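Local structure of glucose-resistance amylase regulator (Weissella paramesenteroides ATCC 33313, 4RK6) at residues R11-H21 and S39-D49; T214-V222 and Q276-N284. The protein binds glucose and probably regulates transcription by binding DNA control regions, most likely as a repressor. All coordinates share one frame; numbering follows the deposited sequence.

Contact 1 (R11-H21 and S39-D49); sequences RVVGVVVPLIH and SGYELLITYLD
Ser-39, at the C-terminal end of helix 24-39, meets Arg-11 first: its carbonyl O takes a weak bond from Arg-11 NH1 (3.3 Å) at the edge of the guanidinium. Gly-40 then leaves helical geometry in a Schellman motif. Arg-11 CG sits over the centre of the Tyr-41 ring, 1° off its normal, a CH-pi contact; the guanidinium, turned 35° from the ring, has Tyr-41 CE1 over one face. From Glu-42 the strands pair in parallel, Glu-42 O accepting from Val-13 N (2.9 Å) and Leu-44 N giving to Val-13 O (2.9 Å). Leu-43, its CG anti to the backbone N (chi1 -176°), swings CD1 to 3.2 Å from Val-15 CG2, tighter than normal packing. On the other face Leu-44 CD1 touches Val-12 CG1 (3.5 Å). Back on the Leu-43 side, Ile-45 lays CD1 alongside Val-15 CB (3.6 Å). Thr-46 uses N and, weakly, OG1 on Val-15 O. Tyr-47 brings CE1 to Val-17 CG1 (3.7 Å) and packs on Ile-45 of the second subunit. Leu-48 O receives Leu-19 N (3.1 Å). Both side-chain hydrogen bonds being weak, register and cohesion in this beta-alpha-beta unit rest on main-chain bonds, with side chains adding dispersion packing.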
loop_
_atom_site.group_PDB
_atom_site.type_symbol
_atom_site.label_atom_id
_atom_site.label_comp_id
_atom_site.label_asym_id
_atom_site.label_seq_id
_atom_site.Cartn_x
_atom_site.Cartn_y
_atom_site.Cartn_z
ATOM N N ARG A 11 26.693 7.452 9.637
ATOM C CA ARG A 11 26.325 6.097 9.130
ATOM C C ARG A 11 24.829 6.026 8.788
ATOM O O ARG A 11 24.056 5.268 9.384
ATOM C CB ARG A 11 26.736 5.041 10.162
ATOM C CG ARG A 11 27.211 3.736 9.552
ATOM C CD ARG A 11 28.109 2.960 10.502
ATOM N NE ARG A 11 28.487 1.671 9.925
ATOM C CZ ARG A 11 29.410 1.494 8.978
ATOM N NH1 ARG A 11 29.657 0.268 8.526
ATOM N NH2 ARG A 11 30.090 2.522 8.469
ATOM N N VAL A 12 24.434 6.824 7.793
ATOM C CA VAL A 12 23.054 6.906 7.343
ATOM C C VAL A 12 23.006 6.861 5.816
ATOM O O VAL A 12 23.923 7.374 5.187
ATOM C CB VAL A 12 22.391 8.206 7.828
ATOM C CG1 VAL A 12 20.984 8.339 7.263
ATOM C CG2 VAL A 12 22.369 8.243 9.345
ATOM N N VAL A 13 21.979 6.197 5.277
ATOM C CA VAL A 13 21.634 6.236 3.843
ATOM C C VAL A 13 20.226 6.772 3.658
ATOM O O VAL A 13 19.359 6.615 4.524
ATOM C CB VAL A 13 21.776 4.869 3.133
ATOM C CG1 VAL A 13 23.224 4.390 3.234
ATOM C CG2 VAL A 13 20.794 3.845 3.664
ATOM N N GLY A 14 19.993 7.418 2.522
ATOM C CA GLY A 14 18.686 7.994 2.230
ATOM C C GLY A 14 18.015 7.271 1.098
ATOM O O GLY A 14 18.676 6.689 0.235
ATOM N N VAL A 15 16.692 7.287 1.087
ATOM C CA VAL A 15 15.929 6.708 -0.017
ATOM C C VAL A 15 14.916 7.750 -0.422
ATOM O O VAL A 15 14.268 8.324 0.437
ATOM C CB VAL A 15 15.185 5.424 0.384
ATOM C CG1 VAL A 15 14.541 4.763 -0.829
ATOM C CG2 VAL A 15 16.125 4.460 1.065
ATOM N N VAL A 16 14.828 8.006 -1.718
ATOM C CA VAL A 16 13.922 9.022 -2.252
ATOM C C VAL A 16 12.812 8.260 -2.956
ATOM O O VAL A 16 13.040 7.518 -3.907
ATOM C CB VAL A 16 14.634 10.009 -3.209
ATOM C CG1 VAL A 16 13.648 11.031 -3.778
ATOM C CG2 VAL A 16 15.743 10.750 -2.493
ATOM N N VAL A 17 11.596 8.450 -2.449
ATOM C CA VAL A 17 10.394 7.771 -2.933
ATOM C C VAL A 17 9.451 8.813 -3.561
ATOM O O VAL A 17 9.257 9.886 -2.997
ATOM C CB VAL A 17 9.659 7.088 -1.765
ATOM C CG1 VAL A 17 8.461 6.279 -2.248
ATOM C CG2 VAL A 17 10.628 6.203 -0.982
ATOM N N PRO A 18 8.893 8.509 -4.730
ATOM C CA PRO A 18 7.903 9.446 -5.291
ATOM C C PRO A 18 6.629 9.515 -4.446
ATOM O O PRO A 18 6.227 8.517 -3.839
ATOM C CB PRO A 18 7.600 8.871 -6.680
ATOM C CG PRO A 18 8.031 7.450 -6.643
ATOM C CD PRO A 18 9.030 7.279 -5.532
ATOM N N LEU A 19 6.007 10.689 -4.382
ATOM C CA LEU A 19 4.731 10.815 -3.665
ATOM C C LEU A 19 3.684 9.843 -4.222
ATOM O O LEU A 19 2.932 9.227 -3.464
ATOM C CB LEU A 19 4.189 12.247 -3.716
ATOM C CG LEU A 19 4.372 13.125 -2.471
ATOM C CD1 LEU A 19 3.515 14.370 -2.642
ATOM C CD2 LEU A 19 4.017 12.409 -1.171
ATOM N N ILE A 20 3.659 9.705 -5.544
ATOM C CA ILE A 20 2.740 8.803 -6.236
ATOM C C ILE A 20 3.461 7.503 -6.608
ATOM O O ILE A 20 4.228 7.462 -7.577
ATOM C CB ILE A 20 2.182 9.469 -7.515
ATOM C CG1 ILE A 20 1.488 10.797 -7.174
ATOM C CG2 ILE A 20 1.220 8.530 -8.237
ATOM C CD1 ILE A 20 1.363 11.740 -8.352
ATOM N N HIS A 21 3.207 6.440 -5.851
ATOM C CA HIS A 21 3.903 5.169 -6.065
ATOM C C HIS A 21 2.984 3.971 -5.872
ATOM O O HIS A 21 2.090 4.003 -5.022
ATOM C CB HIS A 21 5.101 5.055 -5.110
ATOM C CG HIS A 21 4.738 5.173 -3.657
ATOM N ND1 HIS A 21 4.421 6.378 -3.065
ATOM C CD2 HIS A 21 4.652 4.240 -2.678
ATOM C CE1 HIS A 21 4.152 6.181 -1.786
ATOM N NE2 HIS A 21 4.288 4.894 -1.525
ATOM N N SER A 39 24.379 -3.941 8.646
ATOM C CA SER A 39 25.648 -3.250 8.433
ATOM C C SER A 39 25.851 -2.056 9.360
ATOM O O SER A 39 26.849 -1.346 9.232
ATOM C CB SER A 39 25.750 -2.790 6.973
ATOM O OG SER A 39 24.669 -1.932 6.650
ATOM N N GLY A 40 24.920 -1.810 10.282
ATOM C CA GLY A 40 25.054 -0.684 11.214
ATOM C C GLY A 40 24.740 0.694 10.648
ATOM O O GLY A 40 25.226 1.709 11.160
ATOM N N TYR A 41 23.930 0.733 9.592
ATOM C CA TYR A 41 23.451 1.986 9.009
ATOM C C TYR A 41 22.011 2.196 9.417
ATOM O O TYR A 41 21.293 1.255 9.757
ATOM C CB TYR A 41 23.482 1.945 7.476
ATOM C CG TYR A 41 24.801 2.328 6.874
ATOM C CD1 TYR A 41 25.844 1.415 6.811
ATOM C CD2 TYR A 41 25.009 3.601 6.373
ATOM C CE1 TYR A 41 27.067 1.769 6.258
ATOM C CE2 TYR A 41 26.218 3.962 5.811
ATOM C CZ TYR A 41 27.244 3.042 5.769
ATOM O OH TYR A 41 28.448 3.379 5.223
ATOM N N GLU A 42 21.608 3.445 9.370
ATOM C CA GLU A 42 20.223 3.812 9.530
ATOM C C GLU A 42 19.693 4.331 8.203
ATOM O O GLU A 42 20.450 4.804 7.373
ATOM C CB GLU A 42 20.053 4.839 10.652
ATOM C CG GLU A 42 19.569 4.191 11.945
ATOM C CD GLU A 42 18.318 3.353 11.724
ATOM O OE1 GLU A 42 18.258 2.219 12.254
ATOM O OE2 GLU A 42 17.416 3.821 10.982
ATOM N N LEU A 43 18.390 4.191 8.032
ATOM C CA LEU A 43 17.712 4.487 6.779
ATOM C C LEU A 43 16.791 5.705 6.939
ATOM O O LEU A 43 15.914 5.711 7.782
ATOM C CB LEU A 43 16.918 3.259 6.391
ATOM C CG LEU A 43 16.196 3.275 5.061
ATOM C CD1 LEU A 43 17.209 3.506 3.941
ATOM C CD2 LEU A 43 15.468 1.954 4.899
ATOM N N LEU A 44 17.020 6.748 6.153
ATOM C CA LEU A 44 16.131 7.934 6.124
ATOM C C LEU A 44 15.284 7.831 4.872
ATOM O O LEU A 44 15.827 7.645 3.776
ATOM C CB LEU A 44 16.939 9.220 6.053
ATOM C CG LEU A 44 17.285 9.964 7.340
ATOM C CD1 LEU A 44 17.748 9.021 8.443
ATOM C CD2 LEU A 44 18.336 11.021 7.023
ATOM N N ILE A 45 13.970 7.965 5.012
ATOM C CA ILE A 45 13.074 7.932 3.875
ATOM C C ILE A 45 12.493 9.337 3.666
ATOM O O ILE A 45 12.036 9.985 4.614
ATOM C CB ILE A 45 11.930 6.928 4.089
ATOM C CG1 ILE A 45 12.465 5.536 4.447
ATOM C CG2 ILE A 45 11.020 6.887 2.881
ATOM C CD1 ILE A 45 13.235 4.855 3.342
ATOM N N THR A 46 12.536 9.799 2.419
ATOM C CA THR A 46 12.049 11.113 2.067
ATOM C C THR A 46 11.168 10.935 0.829
ATOM O O THR A 46 11.383 10.030 0.026
ATOM C CB THR A 46 13.216 12.105 1.785
ATOM O OG1 THR A 46 13.986 11.645 0.666
ATOM C CG2 THR A 46 14.116 12.260 2.999
ATOM N N TYR A 47 10.161 11.796 0.685
ATOM C CA TYR A 47 9.315 11.802 -0.501
ATOM C C TYR A 47 9.668 12.964 -1.415
ATOM O O TYR A 47 10.213 13.994 -0.981
ATOM C CB TYR A 47 7.830 11.837 -0.131
ATOM C CG TYR A 47 7.364 10.556 0.507
ATOM C CD1 TYR A 47 7.063 9.441 -0.261
ATOM C CD2 TYR A 47 7.242 10.450 1.890
ATOM C CE1 TYR A 47 6.639 8.258 0.321
ATOM C CE2 TYR A 47 6.824 9.267 2.483
ATOM C CZ TYR A 47 6.522 8.175 1.693
ATOM O OH TYR A 47 6.104 6.996 2.267
ATOM N N LEU A 48 9.402 12.761 -2.697
ATOM C CA LEU A 48 9.713 13.747 -3.724
ATOM C C LEU A 48 8.469 14.008 -4.568
ATOM O O LEU A 48 7.882 13.069 -5.121
ATOM C CB LEU A 48 10.835 13.226 -4.618
ATOM C CG LEU A 48 11.548 14.283 -5.454
ATOM C CD1 LEU A 48 12.599 14.977 -4.602
ATOM C CD2 LEU A 48 12.175 13.637 -6.673
ATOM N N ASP A 49 8.063 15.276 -4.658
ATOM C CA ASP A 49 6.948 15.654 -5.543
ATOM C C ASP A 49 7.496 16.249 -6.849
ATOM O O ASP A 49 8.694 16.132 -7.121
ATOM C CB ASP A 49 5.915 16.559 -4.828
ATOM C CG ASP A 49 6.469 17.908 -4.392
ATOM O OD1 ASP A 49 7.571 18.322 -4.818
ATOM O OD2 ASP A 49 5.768 18.580 -3.603
#

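Contact 2 (T214-V222 and Q276-N284); sequences TVPEDLSIV and QRDSVLNLN
Two serine torsions set the polar grip. Ser-279 OG stands between its own backbone N and carbonyl carbon (chi1 66°), where it donates to Ile-221 O at 2.6 Å. Ser-220 OG lies anti to its carbonyl carbon and accepts from Leu-281 N at 2.9 Å, an almost straight bond. Between them Ile-221 N gives to Ser-279 O (2.8 Å), so Ile-221 is held at both its N-H and its C=O by one residue. Ser-279 OG is further bonded to Thr-238 N, which ties the loop to strand 238-241. Pro-216, preceded by a cis peptide, sets CB against the Ser-279 carbonyl, 3.5 Å from Ser-279 O. The same CB makes an apolar contact with Leu-281 CB at 4.1 Å. On the far side of the serines the two valines cross obliquely, Val-280 CG2 touching Val-222 CG2 (3.7 Å), with Tyr-120 of helix 110-123 packing on Val-280. Three hydrogen bonds and these two apolar pairs therefore fasten an irregular tail to the start of strand 220-223. In the periplasmic-binding-protein-like fold this is the C-terminal chain, after strand 267-275, packed back onto the central sheet of its lobe.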
loop_
_atom_site.group_PDB
_atom_site.type_symbol
_atom_site.label_atom_id
_atom_site.label_comp_id
_atom_site.label_asym_id
_atom_site.label_seq_id
_atom_site.Cartn_x
_atom_site.Cartn_y
_atom_site.Cartn_z
ATOM N N THR A 214 -16.490 -11.929 -17.831
ATOM C CA THR A 214 -15.660 -12.603 -16.863
ATOM C C THR A 214 -14.265 -12.807 -17.416
ATOM O O THR A 214 -14.109 -13.164 -18.576
ATOM C CB THR A 214 -16.260 -13.983 -16.521
ATOM O OG1 THR A 214 -17.633 -13.810 -16.131
ATOM C CG2 THR A 214 -15.493 -14.654 -15.387
ATOM N N VAL A 215 -13.270 -12.572 -16.566
ATOM C CA VAL A 215 -11.871 -12.911 -16.857
ATOM C C VAL A 215 -11.657 -14.316 -16.334
ATOM O O VAL A 215 -12.055 -14.585 -15.195
ATOM C CB VAL A 215 -10.943 -11.929 -16.101
ATOM C CG1 VAL A 215 -9.486 -12.352 -16.186
ATOM C CG2 VAL A 215 -11.113 -10.511 -16.626
ATOM N N PRO A 216 -11.047 -15.225 -17.097
ATOM C CA PRO A 216 -10.375 -14.974 -18.395
ATOM C C PRO A 216 -11.206 -15.248 -19.659
ATOM O O PRO A 216 -10.724 -14.992 -20.757
ATOM C CB PRO A 216 -9.209 -15.954 -18.363
ATOM C CG PRO A 216 -9.735 -17.099 -17.563
ATOM C CD PRO A 216 -10.580 -16.477 -16.472
ATOM N N GLU A 217 -12.433 -15.733 -19.499
ATOM C CA GLU A 217 -13.261 -16.154 -20.652
ATOM C C GLU A 217 -13.322 -15.048 -21.693
ATOM O O GLU A 217 -13.226 -15.309 -22.887
ATOM C CB GLU A 217 -14.699 -16.507 -20.207
ATOM C CG GLU A 217 -14.865 -17.851 -19.502
ATOM C CD GLU A 217 -14.039 -17.993 -18.229
ATOM O OE1 GLU A 217 -13.346 -19.027 -18.102
ATOM O OE2 GLU A 217 -14.060 -17.081 -17.362
ATOM N N ASP A 218 -13.499 -13.806 -21.235
ATOM C CA ASP A 218 -13.719 -12.669 -22.127
ATOM C C ASP A 218 -12.509 -11.770 -22.305
ATOM O O ASP A 218 -12.549 -10.841 -23.102
ATOM C CB ASP A 218 -14.905 -11.857 -21.620
ATOM C CG ASP A 218 -16.191 -12.673 -21.592
ATOM O OD1 ASP A 218 -16.499 -13.313 -22.621
ATOM O OD2 ASP A 218 -16.879 -12.698 -20.552
ATOM N N LEU A 219 -11.448 -12.039 -21.550
ATOM C CA LEU A 219 -10.193 -11.274 -21.598
ATOM C C LEU A 219 -9.181 -11.943 -20.694
ATOM O O LEU A 219 -9.447 -12.100 -19.505
ATOM C CB LEU A 219 -10.372 -9.830 -21.116
ATOM C CG LEU A 219 -9.089 -8.986 -21.107
ATOM C CD1 LEU A 219 -8.574 -8.751 -22.515
ATOM C CD2 LEU A 219 -9.281 -7.655 -20.363
ATOM N N SER A 220 -8.040 -12.335 -21.258
ATOM C CA SER A 220 -6.913 -12.827 -20.478
ATOM C C SER A 220 -6.055 -11.657 -19.977
ATOM O O SER A 220 -5.923 -10.644 -20.665
ATOM C CB SER A 220 -6.077 -13.787 -21.339
ATOM O OG SER A 220 -6.760 -15.028 -21.535
ATOM N N ILE A 221 -5.454 -11.804 -18.789
ATOM C CA ILE A 221 -4.661 -10.733 -18.214
ATOM C C ILE A 221 -3.391 -11.307 -17.615
ATOM O O ILE A 221 -3.438 -12.342 -16.932
ATOM C CB ILE A 221 -5.423 -9.950 -17.104
ATOM C CG1 ILE A 221 -6.720 -9.338 -17.614
ATOM C CG2 ILE A 221 -4.560 -8.839 -16.505
ATOM C CD1 ILE A 221 -7.594 -8.842 -16.473
ATOM N N VAL A 222 -2.276 -10.624 -17.866
ATOM C CA VAL A 222 -1.031 -10.846 -17.129
ATOM C C VAL A 222 -0.571 -9.498 -16.590
ATOM O O VAL A 222 -0.552 -8.504 -17.321
ATOM C CB VAL A 222 0.089 -11.482 -17.979
ATOM C CG1 VAL A 222 1.355 -11.639 -17.141
ATOM C CG2 VAL A 222 -0.337 -12.822 -18.547
ATOM N N GLN A 276 1.972 -18.433 -12.924
ATOM C CA GLN A 276 0.730 -18.736 -13.603
ATOM C C GLN A 276 -0.327 -18.990 -12.569
ATOM O O GLN A 276 -0.138 -19.830 -11.694
ATOM C CB GLN A 276 0.966 -19.966 -14.470
ATOM C CG GLN A 276 -0.194 -20.452 -15.259
ATOM C CD GLN A 276 0.072 -21.864 -15.641
ATOM O OE1 GLN A 276 1.078 -22.144 -16.298
ATOM N NE2 GLN A 276 -0.772 -22.775 -15.175
ATOM N N ARG A 277 -1.408 -18.216 -12.650
ATOM C CA ARG A 277 -2.548 -18.364 -11.751
ATOM C C ARG A 277 -3.805 -18.596 -12.601
ATOM O O ARG A 277 -3.821 -19.530 -13.367
ATOM C CB ARG A 277 -2.650 -17.177 -10.797
ATOM C CG ARG A 277 -1.392 -16.998 -9.959
ATOM C CD ARG A 277 -1.701 -16.328 -8.647
ATOM N NE ARG A 277 -0.544 -16.210 -7.767
ATOM C CZ ARG A 277 0.114 -15.087 -7.541
ATOM N NH1 ARG A 277 -0.216 -13.972 -8.174
ATOM N NH2 ARG A 277 1.113 -15.089 -6.676
ATOM N N ASP A 278 -4.835 -17.761 -12.486
ATOM C CA ASP A 278 -6.165 -18.088 -13.016
ATOM C C ASP A 278 -6.726 -17.107 -14.047
ATOM O O ASP A 278 -7.886 -17.201 -14.429
ATOM C CB ASP A 278 -7.146 -18.239 -11.842
ATOM C CG ASP A 278 -6.772 -19.385 -10.925
ATOM O OD1 ASP A 278 -6.363 -20.443 -11.428
ATOM O OD2 ASP A 278 -6.881 -19.234 -9.702
ATOM N N SER A 279 -5.895 -16.210 -14.555
ATOM C CA SER A 279 -6.394 -15.131 -15.401
ATOM C C SER A 279 -6.026 -15.233 -16.876
ATOM O O SER A 279 -6.192 -14.255 -17.603
ATOM C CB SER A 279 -5.943 -13.768 -14.842
ATOM O OG SER A 279 -4.541 -13.611 -14.905
ATOM N N VAL A 280 -5.546 -16.403 -17.324
ATOM C CA VAL A 280 -5.230 -16.594 -18.740
ATOM C C VAL A 280 -5.893 -17.841 -19.309
ATOM O O VAL A 280 -5.810 -18.913 -18.735
ATOM C CB VAL A 280 -3.696 -16.678 -18.975
ATOM C CG1 VAL A 280 -3.400 -16.870 -20.449
ATOM C CG2 VAL A 280 -3.020 -15.404 -18.452
ATOM N N LEU A 281 -6.505 -17.683 -20.470
ATOM C CA LEU A 281 -7.158 -18.777 -21.190
ATOM C C LEU A 281 -6.295 -19.182 -22.385
ATOM O O LEU A 281 -5.730 -18.327 -23.073
ATOM C CB LEU A 281 -8.523 -18.292 -21.684
ATOM C CG LEU A 281 -9.550 -19.351 -22.102
ATOM C CD1 LEU A 281 -10.102 -20.057 -20.875
ATOM C CD2 LEU A 281 -10.677 -18.719 -22.918
ATOM N N ASN A 282 -6.180 -20.488 -22.608
ATOM C CA ASN A 282 -5.587 -21.014 -23.833
ATOM C C ASN A 282 -6.647 -20.994 -24.943
ATOM O O ASN A 282 -7.695 -21.633 -24.812
ATOM C CB ASN A 282 -5.079 -22.438 -23.604
ATOM C CG ASN A 282 -4.357 -23.003 -24.822
ATOM O OD1 ASN A 282 -4.976 -23.347 -25.805
ATOM N ND2 ASN A 282 -3.040 -23.065 -24.762
ATOM N N LEU A 283 -6.364 -20.279 -26.026
ATOM C CA LEU A 283 -7.287 -20.199 -27.173
ATOM C C LEU A 283 -7.106 -21.280 -28.244
ATOM O O LEU A 283 -7.912 -21.347 -29.178
ATOM C CB LEU A 283 -7.152 -18.859 -27.853
ATOM C CG LEU A 283 -7.303 -17.618 -26.995
ATOM C CD1 LEU A 283 -7.196 -16.415 -27.915
ATOM C CD2 LEU A 283 -8.610 -17.642 -26.221
ATOM N N ASN A 284 -6.057 -22.096 -28.133
ATOM C CA ASN A 284 -5.735 -23.115 -29.162
ATOM C C ASN A 284 -6.644 -24.360 -29.150
ATOM O O ASN A 284 -7.127 -24.788 -28.103
ATOM C CB ASN A 284 -4.255 -23.538 -29.053
ATOM C CG ASN A 284 -3.298 -22.441 -29.477
ATOM O OD1 ASN A 284 -3.558 -21.716 -30.444
ATOM N ND2 ASN A 284 -2.175 -22.307 -28.755
#

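Contact 1 closes along the chain before contact 2 opens, and the two lie on opposite sides of the chain's centre. Their centres are 38 Å apart and their nearest atoms about 17 Å. Both reach the same mixed sheet: residues 11-21 carry strand 12-18 and residues 39-49 strand 42-48, at the sheet's edge within this chain, whereas residues 214-222 enter through strand 220-223. Strand 267-275, leading into residues 276-284, lies between them in strand order. Glucose is bound between the two regions, about 7 Å from the His-21 side chain and 12 Å from that of Val-222, consistent with one contact in each periplasmic-binding-protein lobe. Contact 1 lies at the dimer interface, with backbone hydrogen bonds from Ile-45 to the second subunit; no other chain of the assembly touches contact 2.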